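Local coordinates for extracellular solute-binding protein family 1 (Pseudothermotoga lettingae, PDB 5CI5) that probably captures sugars for an ABC transporter, holding alpha-D-tagatopyranose in the crystal within the cleft between its two lobes, at residues 23-28 with 316-321; 301-306 with 320-325; 170-175 with 258-263. One frame throughout, in Å; residues are numbered along the deposited sequence.

Interaction 1: 23-28 with 316-321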
loop_
_atom_site.group_PDB
_atom_site.type_symbol
_atom_site.label_atom_id
_atom_site.label_comp_id
_atom_site.label_asym_id
_atom_site.label_seq_id
_atom_site.Cartn_x
_atom_site.Cartn_y
_atom_site.Cartn_z
ATOM N N LYS A 23 -19.868 11.047 -23.745
ATOM C CA LYS A 23 -19.434 9.995 -22.828
ATOM C C LYS A 23 -19.691 10.458 -21.403
ATOM O O LYS A 23 -19.298 11.563 -21.023
ATOM C CB LYS A 23 -17.946 9.665 -23.031
ATOM C CG LYS A 23 -17.384 8.606 -22.073
ATOM C CD LYS A 23 -15.861 8.549 -22.149
ATOM C CE LYS A 23 -15.269 7.619 -21.087
ATOM N NZ LYS A 23 -13.774 7.747 -21.031
ATOM N N THR A 24 -20.365 9.622 -20.617
ATOM C CA THR A 24 -20.628 9.940 -19.217
ATOM C C THR A 24 -19.303 9.998 -18.479
ATOM O O THR A 24 -18.430 9.168 -18.749
ATOM C CB THR A 24 -21.528 8.888 -18.548
ATOM O OG1 THR A 24 -22.757 8.765 -19.278
ATOM C CG2 THR A 24 -21.824 9.271 -17.105
ATOM N N LEU A 25 -19.145 10.944 -17.552
ATOM C CA LEU A 25 -17.915 10.969 -16.743
ATOM C C LEU A 25 -17.738 9.625 -16.057
ATOM O O LEU A 25 -18.633 9.152 -15.355
ATOM C CB LEU A 25 -17.953 12.104 -15.720
ATOM C CG LEU A 25 -16.665 12.402 -14.976
ATOM C CD1 LEU A 25 -15.566 12.884 -15.933
ATOM C CD2 LEU A 25 -16.902 13.447 -13.895
ATOM N N THR A 26 -16.579 9.007 -16.250
ATOM C CA THR A 26 -16.335 7.675 -15.722
ATOM C C THR A 26 -15.173 7.717 -14.741
ATOM O O THR A 26 -14.090 8.212 -15.104
ATOM C CB THR A 26 -16.012 6.672 -16.856
ATOM O OG1 THR A 26 -17.114 6.624 -17.770
ATOM C CG2 THR A 26 -15.759 5.267 -16.335
ATOM N N ILE A 27 -15.380 7.179 -13.525
ATOM C CA ILE A 27 -14.309 7.020 -12.549
ATOM C C ILE A 27 -14.042 5.542 -12.273
ATOM O O ILE A 27 -14.961 4.768 -12.084
ATOM C CB ILE A 27 -14.604 7.779 -11.221
ATOM C CG1 ILE A 27 -13.414 7.681 -10.250
ATOM C CG2 ILE A 27 -15.884 7.300 -10.538
ATOM C CD1 ILE A 27 -13.546 8.542 -8.981
ATOM N N TRP A 28 -12.766 5.165 -12.265
ATOM C CA TRP A 28 -12.344 3.836 -11.856
ATOM C C TRP A 28 -11.684 3.913 -10.505
ATOM O O TRP A 28 -10.678 4.620 -10.350
ATOM C CB TRP A 28 -11.370 3.241 -12.859
ATOM C CG TRP A 28 -12.028 2.800 -14.112
ATOM C CD1 TRP A 28 -13.324 3.033 -14.492
ATOM C CD2 TRP A 28 -11.437 2.012 -15.151
ATOM N NE1 TRP A 28 -13.570 2.437 -15.722
ATOM C CE2 TRP A 28 -12.430 1.802 -16.135
ATOM C CE3 TRP A 28 -10.166 1.455 -15.343
ATOM C CZ2 TRP A 28 -12.181 1.071 -17.295
ATOM C CZ3 TRP A 28 -9.933 0.726 -16.498
ATOM C CH2 TRP A 28 -10.926 0.540 -17.449
ATOM N N TRP A 316 -11.313 16.727 -13.680
ATOM C CA TRP A 316 -10.653 17.527 -12.652
ATOM C C TRP A 316 -11.665 17.970 -11.587
ATOM O O TRP A 316 -11.368 17.883 -10.387
ATOM C CB TRP A 316 -9.923 18.760 -13.237
ATOM C CG TRP A 316 -9.581 19.647 -12.124
ATOM C CD1 TRP A 316 -10.237 20.775 -11.755
ATOM C CD2 TRP A 316 -8.547 19.441 -11.162
ATOM N NE1 TRP A 316 -9.678 21.298 -10.617
ATOM C CE2 TRP A 316 -8.634 20.498 -10.233
ATOM C CE3 TRP A 316 -7.568 18.467 -10.986
ATOM C CZ2 TRP A 316 -7.777 20.612 -9.155
ATOM C CZ3 TRP A 316 -6.702 18.589 -9.903
ATOM C CH2 TRP A 316 -6.822 19.651 -9.005
ATOM N N LYS A 317 -12.859 18.434 -11.993
ATOM C CA LYS A 317 -13.871 18.857 -11.016
ATOM C C LYS A 317 -14.209 17.746 -10.029
ATOM O O LYS A 317 -14.315 17.993 -8.820
ATOM C CB LYS A 317 -15.167 19.332 -11.712
ATOM C CG LYS A 317 -15.121 20.791 -12.101
ATOM C CD LYS A 317 -15.279 21.651 -10.846
ATOM C CE LYS A 317 -14.904 23.097 -11.080
ATOM N NZ LYS A 317 -14.781 23.824 -9.786
ATOM N N LEU A 318 -14.337 16.515 -10.517
ATOM C CA LEU A 318 -14.549 15.379 -9.623
ATOM C C LEU A 318 -13.343 15.146 -8.686
ATOM O O LEU A 318 -13.521 14.916 -7.493
ATOM C CB LEU A 318 -14.851 14.110 -10.437
ATOM C CG LEU A 318 -15.092 12.803 -9.672
ATOM C CD1 LEU A 318 -16.190 12.957 -8.639
ATOM C CD2 LEU A 318 -15.447 11.681 -10.673
ATOM N N ALA A 319 -12.122 15.209 -9.221
ATOM C CA ALA A 319 -10.909 15.033 -8.397
ATOM C C ALA A 319 -10.851 16.094 -7.283
ATOM O O ALA A 319 -10.578 15.785 -6.125
ATOM C CB ALA A 319 -9.663 15.086 -9.268
ATOM N N GLU A 320 -11.147 17.326 -7.651
ATOM C CA GLU A 320 -11.173 18.453 -6.721
ATOM C C GLU A 320 -12.182 18.214 -5.607
ATOM O O GLU A 320 -11.874 18.357 -4.415
ATOM C CB GLU A 320 -11.513 19.715 -7.512
ATOM C CG GLU A 320 -11.484 21.007 -6.800
ATOM C CD GLU A 320 -11.856 22.102 -7.781
ATOM O OE1 GLU A 320 -13.061 22.301 -8.020
ATOM O OE2 GLU A 320 -10.948 22.694 -8.368
ATOM N N TYR A 321 -13.372 17.770 -5.991
ATOM C CA TYR A 321 -14.408 17.485 -5.012
ATOM C C TYR A 321 -13.988 16.339 -4.084
ATOM O O TYR A 321 -14.093 16.438 -2.852
ATOM C CB TYR A 321 -15.736 17.153 -5.709
ATOM C CG TYR A 321 -16.726 16.426 -4.822
ATOM C CD1 TYR A 321 -17.591 17.112 -3.974
ATOM C CD2 TYR A 321 -16.773 15.038 -4.804
ATOM C CE1 TYR A 321 -18.491 16.411 -3.154
ATOM C CE2 TYR A 321 -17.655 14.345 -3.990
ATOM C CZ TYR A 321 -18.506 15.030 -3.171
ATOM O OH TYR A 321 -19.380 14.310 -2.353
#

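Interaction 2: 301-306 with 320-325. With T6T (alpha-D-tagatopyranose), chain C.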
loop_
_atom_site.group_PDB
_atom_site.type_symbol
_atom_site.label_atom_id
_atom_site.label_comp_id
_atom_site.label_asym_id
_atom_site.label_seq_id
_atom_site.Cartn_x
_atom_site.Cartn_y
_atom_site.Cartn_z
ATOM N N TRP A 301 -2.914 6.045 -2.976
ATOM C CA TRP A 301 -3.480 6.137 -4.323
ATOM C C TRP A 301 -3.667 7.593 -4.723
ATOM O O TRP A 301 -4.031 8.420 -3.893
ATOM C CB TRP A 301 -4.818 5.403 -4.416
ATOM C CG TRP A 301 -4.620 3.953 -4.191
ATOM C CD1 TRP A 301 -4.453 3.340 -2.988
ATOM C CD2 TRP A 301 -4.464 2.936 -5.187
ATOM N NE1 TRP A 301 -4.200 2.004 -3.169
ATOM C CE2 TRP A 301 -4.208 1.735 -4.511
ATOM C CE3 TRP A 301 -4.506 2.932 -6.588
ATOM C CZ2 TRP A 301 -4.028 0.523 -5.180
ATOM C CZ3 TRP A 301 -4.318 1.734 -7.246
ATOM C CH2 TRP A 301 -4.058 0.551 -6.541
ATOM N N ALA A 302 -3.394 7.874 -5.998
ATOM C CA ALA A 302 -3.650 9.164 -6.625
ATOM C C ALA A 302 -4.788 9.053 -7.628
ATOM O O ALA A 302 -5.100 7.966 -8.113
ATOM C CB ALA A 302 -2.401 9.692 -7.339
ATOM N N LEU A 303 -5.400 10.194 -7.908
ATOM C CA LEU A 303 -6.362 10.346 -8.979
ATOM C C LEU A 303 -5.632 10.890 -10.210
ATOM O O LEU A 303 -4.920 11.887 -10.122
ATOM C CB LEU A 303 -7.497 11.285 -8.575
ATOM C CG LEU A 303 -8.196 10.905 -7.287
ATOM C CD1 LEU A 303 -9.128 12.021 -6.834
ATOM C CD2 LEU A 303 -8.969 9.621 -7.474
ATOM N N VAL A 304 -5.795 10.207 -11.336
ATOM C CA VAL A 304 -5.146 10.614 -12.592
ATOM C C VAL A 304 -6.191 10.746 -13.698
ATOM O O VAL A 304 -7.240 10.132 -13.635
ATOM C CB VAL A 304 -4.033 9.633 -13.053
ATOM C CG1 VAL A 304 -3.037 9.427 -11.921
ATOM C CG2 VAL A 304 -4.598 8.302 -13.525
ATOM N N ILE A 305 -5.875 11.567 -14.693
ATOM C CA ILE A 305 -6.751 11.826 -15.836
ATOM C C ILE A 305 -6.043 11.378 -17.098
ATOM O O ILE A 305 -5.014 11.949 -17.441
ATOM C CB ILE A 305 -7.097 13.317 -15.936
ATOM C CG1 ILE A 305 -7.865 13.763 -14.686
ATOM C CG2 ILE A 305 -7.907 13.602 -17.207
ATOM C CD1 ILE A 305 -8.040 15.248 -14.593
ATOM N N PRO A 306 -6.582 10.369 -17.799
ATOM C CA PRO A 306 -5.902 9.919 -19.010
ATOM C C PRO A 306 -5.869 11.021 -20.074
ATOM O O PRO A 306 -6.835 11.758 -20.241
ATOM C CB PRO A 306 -6.745 8.713 -19.467
ATOM C CG PRO A 306 -7.371 8.218 -18.199
ATOM C CD PRO A 306 -7.728 9.496 -17.479
ATOM N N GLU A 320 -11.147 17.326 -7.651
ATOM C CA GLU A 320 -11.173 18.453 -6.721
ATOM C C GLU A 320 -12.182 18.214 -5.607
ATOM O O GLU A 320 -11.874 18.357 -4.415
ATOM C CB GLU A 320 -11.513 19.715 -7.512
ATOM C CG GLU A 320 -11.484 21.007 -6.800
ATOM C CD GLU A 320 -11.856 22.102 -7.781
ATOM O OE1 GLU A 320 -13.061 22.301 -8.020
ATOM O OE2 GLU A 320 -10.948 22.694 -8.368
ATOM N N TYR A 321 -13.372 17.770 -5.991
ATOM C CA TYR A 321 -14.408 17.485 -5.012
ATOM C C TYR A 321 -13.988 16.339 -4.084
ATOM O O TYR A 321 -14.093 16.438 -2.852
ATOM C CB TYR A 321 -15.736 17.153 -5.709
ATOM C CG TYR A 321 -16.726 16.426 -4.822
ATOM C CD1 TYR A 321 -17.591 17.112 -3.974
ATOM C CD2 TYR A 321 -16.773 15.038 -4.804
ATOM C CE1 TYR A 321 -18.491 16.411 -3.154
ATOM C CE2 TYR A 321 -17.655 14.345 -3.990
ATOM C CZ TYR A 321 -18.506 15.030 -3.171
ATOM O OH TYR A 321 -19.380 14.310 -2.353
ATOM N N LEU A 322 -13.515 15.249 -4.670
ATOM C CA LEU A 322 -13.133 14.086 -3.881
ATOM C C LEU A 322 -12.010 14.363 -2.883
ATOM O O LEU A 322 -11.933 13.701 -1.859
ATOM C CB LEU A 322 -12.718 12.939 -4.780
ATOM C CG LEU A 322 -13.844 12.292 -5.578
ATOM C CD1 LEU A 322 -13.288 11.278 -6.509
ATOM C CD2 LEU A 322 -14.891 11.655 -4.645
ATOM N N THR A 323 -11.148 15.327 -3.195
ATOM C CA THR A 323 -10.007 15.632 -2.350
ATOM C C THR A 323 -10.238 16.941 -1.595
ATOM O O THR A 323 -9.282 17.569 -1.157
ATOM C CB THR A 323 -8.703 15.688 -3.186
ATOM O OG1 THR A 323 -8.746 14.683 -4.212
ATOM C CG2 THR A 323 -7.503 15.426 -2.313
ATOM N N SER A 324 -11.507 17.325 -1.423
ATOM C CA SER A 324 -11.863 18.511 -0.644
ATOM C C SER A 324 -11.902 18.215 0.850
ATOM O O SER A 324 -12.011 17.070 1.290
ATOM C CB SER A 324 -13.219 19.074 -1.075
ATOM O OG SER A 324 -14.259 18.166 -0.736
ATOM N N PHE A 325 -11.797 19.278 1.627
ATOM C CA PHE A 325 -11.824 19.178 3.072
ATOM C C PHE A 325 -13.117 18.508 3.552
ATOM O O PHE A 325 -13.070 17.576 4.350
ATOM C CB PHE A 325 -11.665 20.582 3.662
ATOM C CG PHE A 325 -11.650 20.616 5.160
ATOM C CD1 PHE A 325 -10.513 20.289 5.874
ATOM C CD2 PHE A 325 -12.781 20.976 5.855
ATOM C CE1 PHE A 325 -10.505 20.327 7.264
ATOM C CE2 PHE A 325 -12.779 21.013 7.240
ATOM C CZ PHE A 325 -11.629 20.692 7.935
HETATM O O3 T6T C . -0.354 1.065 0.223
HETATM C C3 T6T C . -1.307 0.973 -0.830
HETATM C C4 T6T C . -0.561 0.788 -2.151
HETATM O O4 T6T C . 0.405 1.834 -2.318
HETATM C C5 T6T C . 0.108 -0.569 -2.125
HETATM O O5 T6T C . 0.814 -0.796 -3.347
HETATM C C6 T6T C . -0.925 -1.663 -1.878
HETATM O O6 T6T C . -1.566 -1.422 -0.626
HETATM C C2 T6T C . -2.242 -0.162 -0.562
HETATM O O2 T6T C . -3.304 -0.145 -1.524
HETATM C C1 T6T C . -2.863 -0.057 0.848
HETATM O O1 T6T C . -3.497 1.145 1.088
#

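Interaction 3: 170-175 with 258-263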
loop_
_atom_site.group_PDB
_atom_site.type_symbol
_atom_site.label_atom_id
_atom_site.label_comp_id
_atom_site.label_asym_id
_atom_site.label_seq_id
_atom_site.Cartn_x
_atom_site.Cartn_y
_atom_site.Cartn_z
ATOM N N LEU A 170 6.415 -17.565 17.239
ATOM C CA LEU A 170 6.510 -18.987 17.588
ATOM C C LEU A 170 5.599 -19.340 18.759
ATOM O O LEU A 170 4.978 -20.405 18.775
ATOM C CB LEU A 170 7.959 -19.351 17.916
ATOM C CG LEU A 170 8.878 -19.506 16.713
ATOM C CD1 LEU A 170 10.343 -19.578 17.174
ATOM C CD2 LEU A 170 8.524 -20.733 15.881
ATOM N N LYS A 171 5.497 -18.441 19.727
ATOM C CA LYS A 171 4.691 -18.671 20.924
ATOM C C LYS A 171 3.190 -18.713 20.620
ATOM O O LYS A 171 2.431 -19.462 21.239
ATOM C CB LYS A 171 4.997 -17.589 21.953
ATOM C CG LYS A 171 6.313 -17.841 22.691
ATOM C CD LYS A 171 6.622 -16.729 23.674
ATOM C CE LYS A 171 7.866 -17.053 24.495
ATOM N NZ LYS A 171 8.346 -15.858 25.249
ATOM N N ILE A 172 2.762 -17.911 19.657
ATOM C CA ILE A 172 1.355 -17.841 19.280
ATOM C C ILE A 172 0.914 -18.967 18.346
ATOM O O ILE A 172 -0.229 -19.472 18.422
ATOM C CB ILE A 172 1.069 -16.472 18.611
ATOM C CG1 ILE A 172 1.148 -15.348 19.645
ATOM C CG2 ILE A 172 -0.290 -16.457 17.938
ATOM C CD1 ILE A 172 1.322 -13.944 19.041
ATOM N N THR A 173 1.797 -19.341 17.428
ATOM C CA THR A 173 1.442 -20.285 16.388
ATOM C C THR A 173 0.992 -21.641 16.958
ATOM O O THR A 173 1.615 -22.189 17.850
ATOM C CB THR A 173 2.601 -20.503 15.421
ATOM O OG1 THR A 173 2.879 -19.261 14.736
ATOM C CG2 THR A 173 2.241 -21.570 14.382
ATOM N N ASP A 174 -0.083 -22.171 16.396
ATOM C CA ASP A 174 -0.569 -23.508 16.724
ATOM C C ASP A 174 -1.204 -24.037 15.454
ATOM O O ASP A 174 -2.430 -23.950 15.262
ATOM C CB ASP A 174 -1.556 -23.457 17.892
ATOM C CG ASP A 174 -2.082 -24.832 18.291
ATOM O OD1 ASP A 174 -1.569 -25.852 17.796
ATOM O OD2 ASP A 174 -3.034 -24.867 19.090
ATOM N N THR A 175 -0.356 -24.525 14.550
ATOM C CA THR A 175 -0.776 -24.798 13.185
ATOM C C THR A 175 -1.801 -25.924 13.181
ATOM O O THR A 175 -2.649 -25.974 12.286
ATOM C CB THR A 175 0.396 -25.189 12.244
ATOM O OG1 THR A 175 0.996 -26.404 12.699
ATOM C CG2 THR A 175 1.437 -24.057 12.146
ATOM N N ARG A 258 -7.380 -15.792 13.760
ATOM C CA ARG A 258 -6.538 -16.898 13.296
ATOM C C ARG A 258 -5.131 -16.467 12.914
ATOM O O ARG A 258 -4.251 -17.303 12.829
ATOM C CB ARG A 258 -7.182 -17.579 12.099
ATOM C CG ARG A 258 -8.533 -18.190 12.464
ATOM C CD ARG A 258 -8.812 -19.409 11.659
ATOM N NE ARG A 258 -8.895 -19.098 10.248
ATOM C CZ ARG A 258 -8.004 -19.448 9.327
ATOM N NH1 ARG A 258 -8.228 -19.095 8.075
ATOM N NH2 ARG A 258 -6.900 -20.129 9.628
ATOM N N VAL A 259 -4.925 -15.175 12.672
ATOM C CA VAL A 259 -3.577 -14.665 12.351
ATOM C C VAL A 259 -3.304 -13.471 13.225
ATOM O O VAL A 259 -4.015 -12.491 13.155
ATOM C CB VAL A 259 -3.435 -14.274 10.867
ATOM C CG1 VAL A 259 -2.058 -13.583 10.590
ATOM C CG2 VAL A 259 -3.561 -15.488 10.029
ATOM N N ALA A 260 -2.252 -13.541 14.043
ATOM C CA ALA A 260 -2.050 -12.551 15.093
ATOM C C ALA A 260 -1.301 -11.318 14.657
ATOM O O ALA A 260 -1.438 -10.281 15.301
ATOM C CB ALA A 260 -1.329 -13.177 16.262
HETATM N N MSE A 261 -0.492 -11.437 13.606
HETATM C CA MSE A 261 0.347 -10.329 13.148
HETATM C C MSE A 261 0.415 -10.373 11.642
HETATM O O MSE A 261 0.482 -11.449 11.067
HETATM C CB MSE A 261 1.772 -10.409 13.712
HETATM C CG MSE A 261 1.888 -10.195 15.190
HETATM SE SE MSE A 261 3.737 -10.216 15.777
HETATM C CE MSE A 261 3.935 -12.102 16.164
ATOM N N ALA A 262 0.441 -9.196 11.031
ATOM C CA ALA A 262 0.664 -9.060 9.597
ATOM C C ALA A 262 1.216 -7.683 9.324
ATOM O O ALA A 262 1.303 -6.851 10.222
ATOM C CB ALA A 262 -0.634 -9.262 8.830
ATOM N N ILE A 263 1.575 -7.429 8.079
ATOM C CA ILE A 263 1.873 -6.078 7.666
ATOM C C ILE A 263 0.579 -5.401 7.248
ATOM O O ILE A 263 -0.213 -5.975 6.514
ATOM C CB ILE A 263 2.935 -6.053 6.534
ATOM C CG1 ILE A 263 4.245 -6.604 7.077
ATOM C CG2 ILE A 263 3.103 -4.625 6.020
ATOM C CD1 ILE A 263 5.338 -6.718 6.073
#

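Interaction 1: 23-28 with 316-321
The carboxylate of Glu-320, on the helix that presses Leu-318 against Leu-25 and Ile-27, is gripped by two residues of its own helix, one at each oxygen. Lys-317 NZ salt-bridges Glu-320 OE1 at 2.9 Å along the syn lone pair, while Trp-316 NE1 donates to Glu-320 OE2 over 2.9 Å, a bent bond (140°) that arrives from above the carboxylate plane. Glu-320 CB lies over one face of the Trp-316 indole, toward its rim. The charged Lys-317 and Glu-320 suit the partly exposed flank of helix 312-322. The flank turned to strand 25-30 is apolar instead, and this is how the alpha/beta lobe of a type II periplasmic binding protein is built: the first strand, parallel to 55-60 and 81-85, is covered by a helix from much later in the chain. Leu-318 carries the contact from the helix side. With its CG anti to the backbone N (chi1 180°), CD2 reaches the strand and meets Leu-25 CD2 at 4.0 Å. The same methyl of Leu-318 touches Ile-27, its CD2 being 4.0 Å from Ile-27 CB and equally near Ile-27 CD1, and the two side chains cross at about a right angle. No hydrogen bond spans the contact. Branched aliphatic residues suit the place, since their methyls fill a buried interface with no polar atom to satisfy, and Phe-47 of helix 37-51 adds further packing against Leu-318.

Interaction 2: 301-306 with 320-325
The sugar pocket of this two-lobed binding protein takes one of its walls from strand 298-304, whose Trp-301 reaches the bound alpha-D-tagatopyranose, T6T, while Leu-303, two residues on, packs against the end of helix 312-322. At the pocket, Trp-301 NE1 donates to T6T O2 over 2.9 Å, an almost straight bond (160°) with the hydroxyl oxygen at the edge of the indole and in its plane. Tryptophan fits here because it pairs a single directed N-H with a broad apolar ring, which also meets Tyr-135 and packs edge-to-face with Trp-89. A phenylalanine in its place would probably leave T6T O2 without this N-H donor and weaken the hold on the sugar. Further bonds to the sugar come from Asp-85, Asp-137, Arg-139 and others.

The strand is held in the sheet between 81-85 and 128-138, and Leu-303 turns to the helix. Its CG lies anti to the carbonyl carbon (chi1 -54°), and from there CD1 touches two residues: Leu-322 CB stands 4.2 Å from Leu-303 CD1, and Thr-323 OG1 3.8 Å from the same methyl. Thr-323 suits the helix terminus because its hydroxyl, although it abuts a methyl, is hydrogen-bonded to Ala-319 O, one turn back in the helix. Ser-324 follows as the N-cap of helix 325-335, and Tyr-321 O accepts from it twice: Ser-324 OG lies 2.7 Å from Tyr-321 O, in the carbonyl plane, and Ser-324 N 3.1 Å from it.

Interaction 3: 170-175 with 258-263
Ile-172, in the last turn of helix 162-172, meets Ala-260 and the selenomethionine Met-261 by apolar contact alone. Both of its branches are used. Ile-172 CG2, anti to the backbone N, lies 3.8 Å from Ala-260 CB, and the end of the longer branch, Ile-172 CD1, is 3.9 Å from that same methyl. The isoleucine thus straddles the alanine, whose small side chain lets the helix end come close to the chain just before the strand. The second touch is looser: Met-261 CE stands 4.3 Å from Ile-172 CD1. The torsion about the CG-SE bond (chi3 -90°) turns CE toward the helix, where the flexible side chain also lies against Leu-165, Ala-168 and Ala-169.

Polar bonds do not cross between the two segments. Thr-173 OG1, just past the helix, bonds back to Ala-169 O in its own helix and also to Gly-181 N, and since the backbone of Ala-260 bonds with Tyr-180 and that of Met-261 with Gly-183, the 180-183 region links both partners.

In the fold, the contact lays helix 162-172 against the start of strand 261-264, an outer strand of the three-stranded antiparallel sheet whose middle strand is 140-144. Helix 145-150 closes in through Phe-148, which touches both Ile-172 and Met-261, and through Met-147, which packs on Ala-260.

How the interactions relate
From the N terminus, strand 25-30 opens the longest loop, closed by interaction 1 when the chain returns as helix 312-322 nearly 290 residues later. Within that span the chain crosses to the other lobe, where interaction 3 closes its own loop of 82 residues and joins a helix end to the edge of the small antiparallel sheet. The chain then comes back through strand 298-304, and interaction 2 closes a short strand-to-helix loop that ends on the same helix as interaction 1. Interactions 1 and 2 share Glu-320 and Tyr-321 and merge into one core, Ile-27 CD1 lying 3.7 Å from Leu-322 CD1; interaction 3 has its centre about 38 Å from that of interaction 2.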